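Local coordinates for erythrocyte membrane protein 1 (Plasmodium falciparum, PDB 6S8T), which probably binds the host receptor ICAM-1 through this DBLbeta domain, one piece of a much longer adhesin of malaria-infected erythrocytes, at residues Lys44-Arg52 and Thr64-Arg72; Cys80-Lys91 and Asp152-His163. One frame throughout, in Å; residues are numbered along the deposited sequence.

Interaction 1: residues Lys44-Arg52 and Thr64-Arg72; sequences KQGIYKKNR and TLQHSNDSR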
loop_
_atom_site.group_PDB
_atom_site.type_symbol
_atom_site.label_atom_id
_atom_site.label_comp_id
_atom_site.label_asym_id
_atom_site.label_seq_id
_atom_site.Cartn_x
_atom_site.Cartn_y
_atom_site.Cartn_z
ATOM N N LYS A 44 -13.629 24.422 -2.747
ATOM C CA LYS A 44 -14.649 25.363 -3.198
ATOM C C LYS A 44 -14.055 26.635 -3.789
ATOM O O LYS A 44 -14.718 27.291 -4.599
ATOM C CB LYS A 44 -15.587 25.719 -2.043
ATOM C CG LYS A 44 -16.417 24.546 -1.540
ATOM C CD LYS A 44 -17.356 24.965 -0.420
ATOM C CE LYS A 44 -16.585 25.451 0.796
ATOM N NZ LYS A 44 -17.494 25.848 1.908
ATOM N N GLN A 45 -12.830 26.995 -3.412
ATOM C CA GLN A 45 -12.178 28.194 -3.922
ATOM C C GLN A 45 -11.428 27.952 -5.227
ATOM O O GLN A 45 -10.687 28.832 -5.673
ATOM C CB GLN A 45 -11.218 28.762 -2.873
ATOM C CG GLN A 45 -11.893 29.188 -1.581
ATOM C CD GLN A 45 -10.910 29.753 -0.573
ATOM O OE1 GLN A 45 -9.864 30.286 -0.943
ATOM N NE2 GLN A 45 -11.239 29.630 0.708
ATOM N N GLY A 46 -11.600 26.785 -5.846
ATOM C CA GLY A 46 -10.993 26.498 -7.125
ATOM C C GLY A 46 -11.959 26.718 -8.282
ATOM O O GLY A 46 -13.165 26.870 -8.104
ATOM N N ILE A 47 -11.396 26.739 -9.487
ATOM C CA ILE A 47 -12.158 26.893 -10.721
ATOM C C ILE A 47 -11.945 25.646 -11.568
ATOM O O ILE A 47 -10.800 25.240 -11.804
ATOM C CB ILE A 47 -11.748 28.160 -11.493
ATOM C CG1 ILE A 47 -12.045 29.408 -10.659
ATOM C CG2 ILE A 47 -12.464 28.219 -12.833
ATOM C CD1 ILE A 47 -11.789 30.714 -11.388
ATOM N N TYR A 48 -13.044 25.041 -12.017
ATOM C CA TYR A 48 -13.007 23.764 -12.720
ATOM C C TYR A 48 -13.731 23.908 -14.049
ATOM O O TYR A 48 -14.899 24.311 -14.079
ATOM C CB TYR A 48 -13.641 22.657 -11.870
ATOM C CG TYR A 48 -13.094 22.593 -10.457
ATOM C CD1 TYR A 48 -11.915 21.912 -10.177
ATOM C CD2 TYR A 48 -13.755 23.219 -9.406
ATOM C CE1 TYR A 48 -11.410 21.855 -8.889
ATOM C CE2 TYR A 48 -13.256 23.169 -8.113
ATOM C CZ TYR A 48 -12.084 22.485 -7.862
ATOM O OH TYR A 48 -11.583 22.428 -6.580
ATOM N N LYS A 49 -13.037 23.581 -15.141
ATOM C CA LYS A 49 -13.587 23.674 -16.495
ATOM C C LYS A 49 -14.077 25.086 -16.808
ATOM O O LYS A 49 -15.013 25.271 -17.592
ATOM C CB LYS A 49 -14.708 22.653 -16.709
ATOM C CG LYS A 49 -14.264 21.216 -16.520
ATOM C CD LYS A 49 -15.429 20.247 -16.612
ATOM C CE LYS A 49 -14.963 18.822 -16.340
ATOM N NZ LYS A 49 -16.084 17.845 -16.364
ATOM N N LYS A 50 -13.444 26.085 -16.188
ATOM C CA LYS A 50 -13.752 27.499 -16.399
ATOM C C LYS A 50 -15.226 27.795 -16.103
ATOM O O LYS A 50 -15.978 28.282 -16.950
ATOM C CB LYS A 50 -13.365 27.934 -17.816
ATOM C CG LYS A 50 -11.885 27.756 -18.125
ATOM C CD LYS A 50 -11.551 28.201 -19.540
ATOM C CE LYS A 50 -10.066 28.039 -19.828
ATOM N NZ LYS A 50 -9.727 28.401 -21.232
ATOM N N ASN A 51 -15.625 27.491 -14.870
ATOM C CA ASN A 51 -16.968 27.772 -14.371
ATOM C C ASN A 51 -16.850 28.839 -13.289
ATOM O O ASN A 51 -16.381 28.557 -12.180
ATOM C CB ASN A 51 -17.631 26.505 -13.832
ATOM C CG ASN A 51 -19.080 26.725 -13.441
ATOM O OD1 ASN A 51 -19.782 27.534 -14.046
ATOM N ND2 ASN A 51 -19.533 26.006 -12.420
ATOM N N ARG A 52 -17.274 30.061 -13.612
ATOM C CA ARG A 52 -17.150 31.201 -12.714
ATOM C C ARG A 52 -18.377 31.394 -11.828
ATOM O O ARG A 52 -18.552 32.477 -11.255
ATOM C CB ARG A 52 -16.880 32.474 -13.519
ATOM C CG ARG A 52 -15.609 32.427 -14.349
ATOM C CD ARG A 52 -15.444 33.693 -15.173
ATOM N NE ARG A 52 -14.212 33.683 -15.956
ATOM C CZ ARG A 52 -13.837 34.664 -16.771
ATOM N NH1 ARG A 52 -14.601 35.739 -16.913
ATOM N NH2 ARG A 52 -12.699 34.571 -17.445
ATOM N N THR A 64 -18.912 16.139 -7.262
ATOM C CA THR A 64 -19.344 15.452 -8.466
ATOM C C THR A 64 -18.215 15.423 -9.494
ATOM O O THR A 64 -17.076 15.818 -9.216
ATOM C CB THR A 64 -20.597 16.127 -9.033
ATOM O OG1 THR A 64 -20.278 17.468 -9.429
ATOM C CG2 THR A 64 -21.703 16.165 -7.988
ATOM N N LEU A 65 -18.542 14.948 -10.697
ATOM C CA LEU A 65 -17.589 14.923 -11.798
ATOM C C LEU A 65 -17.384 16.296 -12.423
ATOM O O LEU A 65 -16.398 16.496 -13.140
ATOM C CB LEU A 65 -18.048 13.936 -12.876
ATOM C CG LEU A 65 -17.743 12.445 -12.697
ATOM C CD1 LEU A 65 -18.422 11.858 -11.466
ATOM C CD2 LEU A 65 -18.149 11.675 -13.948
ATOM N N GLN A 66 -18.293 17.242 -12.172
ATOM C CA GLN A 66 -18.123 18.595 -12.687
ATOM C C GLN A 66 -17.022 19.357 -11.962
ATOM O O GLN A 66 -16.449 20.288 -12.537
ATOM C CB GLN A 66 -19.439 19.366 -12.588
ATOM C CG GLN A 66 -20.561 18.804 -13.443
ATOM C CD GLN A 66 -21.854 19.574 -13.271
ATOM O OE1 GLN A 66 -22.784 19.438 -14.068
ATOM N NE2 GLN A 66 -21.920 20.389 -12.224
ATOM N N HIS A 67 -16.713 18.985 -10.722
ATOM C CA HIS A 67 -15.673 19.650 -9.936
ATOM C C HIS A 67 -14.299 19.043 -10.200
ATOM O O HIS A 67 -13.540 18.741 -9.282
ATOM C CB HIS A 67 -16.026 19.587 -8.454
ATOM C CG HIS A 67 -17.373 20.153 -8.132
ATOM N ND1 HIS A 67 -18.543 19.454 -8.342
ATOM C CD2 HIS A 67 -17.739 21.355 -7.629
ATOM C CE1 HIS A 67 -19.570 20.199 -7.975
ATOM N NE2 HIS A 67 -19.110 21.357 -7.539
ATOM N N SER A 68 -13.973 18.870 -11.479
ATOM C CA SER A 68 -12.725 18.250 -11.895
ATOM C C SER A 68 -12.185 18.968 -13.121
ATOM O O SER A 68 -12.943 19.533 -13.913
ATOM C CB SER A 68 -12.920 16.759 -12.205
ATOM O OG SER A 68 -11.787 16.218 -12.860
ATOM N N ASN A 69 -10.859 18.940 -13.270
ATOM C CA ASN A 69 -10.183 19.510 -14.428
ATOM C C ASN A 69 -9.683 18.438 -15.391
ATOM O O ASN A 69 -8.720 18.667 -16.130
ATOM C CB ASN A 69 -9.031 20.412 -13.988
ATOM C CG ASN A 69 -9.488 21.822 -13.660
ATOM O OD1 ASN A 69 -10.421 22.342 -14.269
ATOM N ND2 ASN A 69 -8.825 22.453 -12.695
ATOM N N ASP A 70 -10.311 17.263 -15.379
ATOM C CA ASP A 70 -10.064 16.263 -16.409
ATOM C C ASP A 70 -10.431 16.837 -17.771
ATOM O O ASP A 70 -11.541 17.343 -17.968
ATOM C CB ASP A 70 -10.878 14.999 -16.114
ATOM C CG ASP A 70 -10.470 13.805 -16.972
ATOM O OD1 ASP A 70 -10.073 13.989 -18.141
ATOM O OD2 ASP A 70 -10.554 12.667 -16.468
ATOM N N SER A 71 -9.489 16.763 -18.713
ATOM C CA SER A 71 -9.641 17.364 -20.033
ATOM C C SER A 71 -10.370 16.460 -21.018
ATOM O O SER A 71 -10.072 16.499 -22.218
ATOM C CB SER A 71 -8.271 17.748 -20.591
ATOM O OG SER A 71 -7.498 16.592 -20.859
ATOM N N ARG A 72 -11.317 15.651 -20.551
ATOM C CA ARG A 72 -12.058 14.741 -21.410
ATOM C C ARG A 72 -13.557 14.982 -21.268
ATOM O O ARG A 72 -14.018 15.633 -20.326
ATOM C CB ARG A 72 -11.720 13.279 -21.092
ATOM C CG ARG A 72 -10.286 12.900 -21.426
ATOM C CD ARG A 72 -9.947 11.506 -20.929
ATOM N NE ARG A 72 -10.078 11.394 -19.479
ATOM C CZ ARG A 72 -9.811 10.292 -18.786
ATOM N NH1 ARG A 72 -9.394 9.198 -19.411
ATOM N NH2 ARG A 72 -9.958 10.280 -17.469
#
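Tyr48 and Asn69 bring two irregular loop backbones to within 5.4 Å of each other, CA to CA, and the single hydrogen bond across the contact uses Asn69 itself. Asn69 OD1 accepts from the backbone N of Lys49 at 3.0 Å, and the donor nitrogen sits almost on the extension of the side-chain C=O bond (C=O...N angle 167°). The same oxygen rests 3.3 Å from Tyr48 CA, while the amide nitrogen of Asn69 faces the carbonyl of Ile47. Tyr48 lays one ring face over the peptide that follows His67, and His67 O stands 3.6 Å above the ring plane, displaced toward the rim. The Tyr48 hydroxyl turns back to its own loop and bonds to Ala43 O. In this DBLbeta domain of PfEMP1 both segments belong to the long loop region between helix 16-32 and strand 97-98, and Thr64-Arg72 is fastened to helix 137-163: Asp144 takes Ser68 OG and the backbone N of Asn69. Ser68 OG also accepts from Asp70 N, forming an ST turn that helps fix the backbone beside Asn69. Lys49 extends the contact at its partly exposed side. With its chain extended beyond CG, it runs alongside the backbone of Thr64-Arg72, bringing CE to 3.2 Å from Ser68 O and NZ to 3.5 Å from Leu65 O.

Interaction 2: residues Cys80-Lys91 and Asp152-His163; sequences CTGKDGNNERFK and DADEIIKRYKKH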
loop_
_atom_site.group_PDB
_atom_site.type_symbol
_atom_site.label_atom_id
_atom_site.label_comp_id
_atom_site.label_asym_id
_atom_site.label_seq_id
_atom_site.Cartn_x
_atom_site.Cartn_y
_atom_site.Cartn_z
ATOM N N CYS A 80 -12.375 6.548 -11.884
ATOM C CA CYS A 80 -12.256 5.111 -12.089
ATOM C C CYS A 80 -12.395 4.713 -13.554
ATOM O O CYS A 80 -12.628 3.533 -13.843
ATOM C CB CYS A 80 -13.292 4.360 -11.250
ATOM S SG CYS A 80 -13.062 4.413 -9.453
ATOM N N THR A 81 -12.255 5.660 -14.478
ATOM C CA THR A 81 -12.464 5.368 -15.892
ATOM C C THR A 81 -11.420 4.380 -16.394
ATOM O O THR A 81 -10.213 4.644 -16.328
ATOM C CB THR A 81 -12.416 6.656 -16.713
ATOM O OG1 THR A 81 -13.541 7.478 -16.381
ATOM C CG2 THR A 81 -12.453 6.340 -18.200
ATOM N N GLY A 82 -11.890 3.235 -16.879
ATOM C CA GLY A 82 -11.013 2.235 -17.462
ATOM C C GLY A 82 -10.056 1.557 -16.505
ATOM O O GLY A 82 -8.915 1.266 -16.885
ATOM N N LYS A 83 -10.489 1.288 -15.277
ATOM C CA LYS A 83 -9.658 0.628 -14.280
ATOM C C LYS A 83 -10.221 -0.750 -13.955
ATOM O O LYS A 83 -11.434 -0.911 -13.786
ATOM C CB LYS A 83 -9.560 1.465 -12.998
ATOM C CG LYS A 83 -8.966 2.860 -13.193
ATOM C CD LYS A 83 -7.495 2.800 -13.591
ATOM C CE LYS A 83 -6.929 4.193 -13.816
ATOM N NZ LYS A 83 -5.511 4.164 -14.270
ATOM N N ASP A 84 -9.327 -1.737 -13.868
ATOM C CA ASP A 84 -9.657 -3.119 -13.509
ATOM C C ASP A 84 -10.674 -3.714 -14.489
ATOM O O ASP A 84 -11.804 -4.059 -14.137
ATOM C CB ASP A 84 -10.166 -3.205 -12.064
ATOM C CG ASP A 84 -10.219 -4.635 -11.553
ATOM O OD1 ASP A 84 -9.492 -5.493 -12.099
ATOM O OD2 ASP A 84 -10.994 -4.902 -10.610
ATOM N N GLY A 85 -10.226 -3.838 -15.742
ATOM C CA GLY A 85 -11.081 -4.362 -16.793
ATOM C C GLY A 85 -11.357 -5.847 -16.696
ATOM O O GLY A 85 -12.326 -6.326 -17.296
ATOM N N ASN A 86 -10.531 -6.589 -15.960
ATOM C CA ASN A 86 -10.705 -8.026 -15.808
ATOM C C ASN A 86 -11.246 -8.419 -14.442
ATOM O O ASN A 86 -11.385 -9.616 -14.170
ATOM C CB ASN A 86 -9.378 -8.748 -16.064
ATOM C CG ASN A 86 -8.880 -8.560 -17.481
ATOM O OD1 ASN A 86 -9.661 -8.570 -18.434
ATOM N ND2 ASN A 86 -7.572 -8.377 -17.628
ATOM N N ASN A 87 -11.553 -7.447 -13.582
ATOM C CA ASN A 87 -12.059 -7.698 -12.234
ATOM C C ASN A 87 -11.101 -8.595 -11.446
ATOM O O ASN A 87 -11.450 -9.688 -10.995
ATOM C CB ASN A 87 -13.469 -8.293 -12.279
ATOM C CG ASN A 87 -14.490 -7.320 -12.826
ATOM O OD1 ASN A 87 -15.030 -6.494 -12.090
ATOM N ND2 ASN A 87 -14.757 -7.405 -14.127
ATOM N N GLU A 88 -9.874 -8.106 -11.289
ATOM C CA GLU A 88 -8.848 -8.809 -10.534
ATOM C C GLU A 88 -8.433 -8.086 -9.265
ATOM O O GLU A 88 -7.636 -8.638 -8.498
ATOM C CB GLU A 88 -7.603 -9.034 -11.402
ATOM C CG GLU A 88 -7.827 -9.927 -12.598
ATOM C CD GLU A 88 -6.587 -10.058 -13.453
ATOM O OE1 GLU A 88 -5.683 -9.206 -13.319
ATOM O OE2 GLU A 88 -6.512 -11.016 -14.252
ATOM N N ARG A 89 -8.972 -6.890 -9.004
ATOM C CA ARG A 89 -8.379 -6.000 -8.006
ATOM C C ARG A 89 -8.390 -6.612 -6.610
ATOM O O ARG A 89 -7.410 -6.490 -5.866
ATOM C CB ARG A 89 -9.103 -4.653 -8.000
ATOM C CG ARG A 89 -8.431 -3.610 -7.117
ATOM C CD ARG A 89 -9.104 -2.248 -7.210
ATOM N NE ARG A 89 -8.340 -1.232 -6.492
ATOM C CZ ARG A 89 -8.727 0.029 -6.316
ATOM N NH1 ARG A 89 -7.952 0.870 -5.642
ATOM N NH2 ARG A 89 -9.886 0.451 -6.803
ATOM N N PHE A 90 -9.485 -7.266 -6.228
ATOM C CA PHE A 90 -9.580 -7.848 -4.895
ATOM C C PHE A 90 -9.967 -9.318 -4.960
ATOM O O PHE A 90 -10.625 -9.836 -4.054
ATOM C CB PHE A 90 -10.560 -7.061 -4.023
ATOM C CG PHE A 90 -10.090 -5.670 -3.688
ATOM C CD1 PHE A 90 -9.057 -5.474 -2.781
ATOM C CD2 PHE A 90 -10.677 -4.560 -4.278
ATOM C CE1 PHE A 90 -8.618 -4.198 -2.469
ATOM C CE2 PHE A 90 -10.246 -3.283 -3.970
ATOM C CZ PHE A 90 -9.214 -3.102 -3.064
ATOM N N LYS A 91 -9.553 -10.007 -6.020
ATOM C CA LYS A 91 -9.788 -11.438 -6.151
ATOM C C LYS A 91 -8.657 -12.209 -5.480
ATOM O O LYS A 91 -7.478 -11.902 -5.684
ATOM C CB LYS A 91 -9.902 -11.834 -7.623
ATOM C CG LYS A 91 -10.279 -13.287 -7.835
ATOM C CD LYS A 91 -10.446 -13.613 -9.312
ATOM C CE LYS A 91 -10.771 -15.085 -9.514
ATOM N NZ LYS A 91 -10.905 -15.431 -10.951
ATOM N N ASP A 152 -12.111 6.413 -5.324
ATOM C CA ASP A 152 -11.306 5.210 -5.125
ATOM C C ASP A 152 -11.748 4.462 -3.872
ATOM O O ASP A 152 -11.775 3.225 -3.859
ATOM C CB ASP A 152 -9.816 5.563 -5.050
ATOM C CG ASP A 152 -8.918 4.332 -5.107
ATOM O OD1 ASP A 152 -8.980 3.583 -6.110
ATOM O OD2 ASP A 152 -8.146 4.114 -4.150
ATOM N N ALA A 153 -12.108 5.195 -2.814
ATOM C CA ALA A 153 -12.629 4.554 -1.611
ATOM C C ALA A 153 -13.957 3.857 -1.883
ATOM O O ALA A 153 -14.200 2.753 -1.382
ATOM C CB ALA A 153 -12.785 5.583 -0.494
ATOM N N ASP A 154 -14.834 4.489 -2.664
ATOM C CA ASP A 154 -16.114 3.866 -2.985
ATOM C C ASP A 154 -15.916 2.615 -3.834
ATOM O O ASP A 154 -16.601 1.606 -3.631
ATOM C CB ASP A 154 -17.022 4.873 -3.694
ATOM C CG ASP A 154 -18.400 4.310 -3.998
ATOM O OD1 ASP A 154 -19.133 3.964 -3.045
ATOM O OD2 ASP A 154 -18.755 4.218 -5.193
ATOM N N GLU A 155 -14.967 2.654 -4.773
ATOM C CA GLU A 155 -14.707 1.495 -5.619
ATOM C C GLU A 155 -14.083 0.348 -4.832
ATOM O O GLU A 155 -14.341 -0.823 -5.138
ATOM C CB GLU A 155 -13.802 1.892 -6.785
ATOM C CG GLU A 155 -13.775 0.892 -7.928
ATOM C CD GLU A 155 -15.065 0.885 -8.727
ATOM O OE1 GLU A 155 -15.784 1.905 -8.711
ATOM O OE2 GLU A 155 -15.364 -0.142 -9.372
ATOM N N ILE A 156 -13.262 0.656 -3.824
ATOM C CA ILE A 156 -12.646 -0.396 -3.016
ATOM C C ILE A 156 -13.709 -1.165 -2.246
ATOM O O ILE A 156 -13.699 -2.402 -2.206
ATOM C CB ILE A 156 -11.590 0.205 -2.067
ATOM C CG1 ILE A 156 -10.325 0.586 -2.834
ATOM C CG2 ILE A 156 -11.256 -0.772 -0.949
ATOM C CD1 ILE A 156 -9.324 1.365 -1.994
ATOM N N ILE A 157 -14.645 -0.449 -1.623
ATOM C CA ILE A 157 -15.677 -1.103 -0.824
ATOM C C ILE A 157 -16.543 -2.004 -1.699
ATOM O O ILE A 157 -16.809 -3.161 -1.348
ATOM C CB ILE A 157 -16.513 -0.046 -0.079
ATOM C CG1 ILE A 157 -15.619 0.711 0.910
ATOM C CG2 ILE A 157 -17.708 -0.689 0.617
ATOM C CD1 ILE A 157 -16.299 1.857 1.622
ATOM N N LYS A 158 -16.969 -1.506 -2.864
ATOM C CA LYS A 158 -17.877 -2.282 -3.705
ATOM C C LYS A 158 -17.170 -3.459 -4.371
ATOM O O LYS A 158 -17.722 -4.563 -4.433
ATOM C CB LYS A 158 -18.522 -1.379 -4.757
ATOM C CG LYS A 158 -19.427 -0.294 -4.182
ATOM C CD LYS A 158 -20.070 0.539 -5.283
ATOM C CE LYS A 158 -20.925 1.663 -4.709
ATOM N NZ LYS A 158 -22.010 1.152 -3.817
ATOM N N ARG A 159 -15.953 -3.250 -4.882
ATOM C CA ARG A 159 -15.270 -4.330 -5.588
ATOM C C ARG A 159 -14.762 -5.403 -4.634
ATOM O O ARG A 159 -14.652 -6.569 -5.024
ATOM C CB ARG A 159 -14.116 -3.782 -6.424
ATOM C CG ARG A 159 -14.557 -3.099 -7.699
ATOM C CD ARG A 159 -13.373 -2.776 -8.591
ATOM N NE ARG A 159 -13.804 -2.288 -9.897
ATOM C CZ ARG A 159 -14.066 -3.073 -10.939
ATOM N NH1 ARG A 159 -14.453 -2.544 -12.090
ATOM N NH2 ARG A 159 -13.934 -4.388 -10.829
ATOM N N TYR A 160 -14.440 -5.035 -3.393
ATOM C CA TYR A 160 -14.059 -6.043 -2.408
ATOM C C TYR A 160 -15.223 -6.983 -2.125
ATOM O O TYR A 160 -15.057 -8.209 -2.097
ATOM C CB TYR A 160 -13.584 -5.372 -1.119
ATOM C CG TYR A 160 -12.807 -6.285 -0.196
ATOM C CD1 TYR A 160 -13.449 -7.259 0.563
ATOM C CD2 TYR A 160 -11.429 -6.164 -0.077
ATOM C CE1 TYR A 160 -12.733 -8.092 1.407
ATOM C CE2 TYR A 160 -10.707 -6.988 0.763
ATOM C CZ TYR A 160 -11.361 -7.948 1.502
ATOM O OH TYR A 160 -10.634 -8.764 2.338
ATOM N N LYS A 161 -16.415 -6.422 -1.912
ATOM C CA LYS A 161 -17.590 -7.254 -1.684
ATOM C C LYS A 161 -17.962 -8.052 -2.927
ATOM O O LYS A 161 -18.432 -9.189 -2.812
ATOM C CB LYS A 161 -18.764 -6.389 -1.221
ATOM C CG LYS A 161 -18.559 -5.775 0.160
ATOM C CD LYS A 161 -19.821 -5.109 0.692
ATOM C CE LYS A 161 -20.092 -3.785 0.002
ATOM N NZ LYS A 161 -21.301 -3.111 0.559
ATOM N N LYS A 162 -17.740 -7.489 -4.116
ATOM C CA LYS A 162 -18.097 -8.189 -5.345
ATOM C C LYS A 162 -17.126 -9.327 -5.638
ATOM O O LYS A 162 -17.543 -10.452 -5.935
ATOM C CB LYS A 162 -18.136 -7.207 -6.514
ATOM C CG LYS A 162 -18.370 -7.864 -7.862
ATOM C CD LYS A 162 -18.202 -6.864 -8.994
ATOM C CE LYS A 162 -18.442 -7.518 -10.344
ATOM N NZ LYS A 162 -17.538 -8.683 -10.563
ATOM N N HIS A 163 -15.820 -9.055 -5.556
ATOM C CA HIS A 163 -14.832 -10.064 -5.918
ATOM C C HIS A 163 -14.788 -11.222 -4.929
ATOM O O HIS A 163 -14.260 -12.288 -5.266
ATOM C CB HIS A 163 -13.452 -9.418 -6.054
ATOM C CG HIS A 163 -13.340 -8.497 -7.229
ATOM N ND1 HIS A 163 -12.269 -7.650 -7.420
ATOM C CD2 HIS A 163 -14.171 -8.294 -8.281
ATOM C CE1 HIS A 163 -12.445 -6.965 -8.535
ATOM N NE2 HIS A 163 -13.591 -7.337 -9.077
HETATM O O HOH W 1 -14.717 -3.222 -14.597
#
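Phe90 and His163 join the loop Cys80-Lys91 to helix 137-163 of the Duffy-binding-like fold, and the imidazole is met at its edge: Phe90 N donates to His163 ND1 at 3.1 Å, only 8° out of the ring plane, so ND1 acts as the acceptor. NE2 makes a weak bond to Asn87 OD1, whose amide stands nearly perpendicular to the ring, and Asn87 O lies over one ring face. One turn back, the guanidinium of Arg159 receives Asp84 over a face, a salt bridge of charge alone because OD2 lies well out of the plane. At its edge NH2 reaches Asn87 OD1 at 2.7 Å, coming from above the carbonyl plane, and NE makes a salt bridge to Glu155. Asp84 opens a type I turn that ends at Asn87, and its OD1 accepts from the N of Glu88, just past the turn. Two turns before Arg159, Asp152 takes Arg89 of the loop, whose CG is anti to the backbone N (chi1 -173°) and whose extended chain sends NH1 to Asp152 OD1 at 2.9 Å, while Ile156 CG1 covers one guanidinium face; Ser185 and Cys119 also bind that carboxylate. The Phe90 ring packs against the helix, with Arg159 CB at its edge, its plane oblique to Tyr160 (48° apart) and CZ 3.8 Å from Ile156 CG2. Cys80 SG, bonded to Cys119 in a disulfide, rests 3.7 Å from Glu155 CB.

Overall arrangement
The same long loop region, between helix 16-32 and strand 97-98, supplies three of the four segments, and along the chain interaction 1 closes before interaction 2 opens. Interaction 1 joins two parts of that region, about 29 Å from the centre of the chain; interaction 2 sets a later part against helix 137-163, about 15 Å from that centre. Their nearest atoms are about 4 Å apart without touching. Both are partly buried, but interaction 2 covers roughly twice the area. Chemistry follows place: backbone carbonyls and one amide dominate the loop-to-loop contact, whereas the loop-to-helix contact combines salt bridges, histidine and an apolar Phe90 cluster. Helix 137-163 serves both, holding residues 64-72 through Asp144 and residues 80-91 directly.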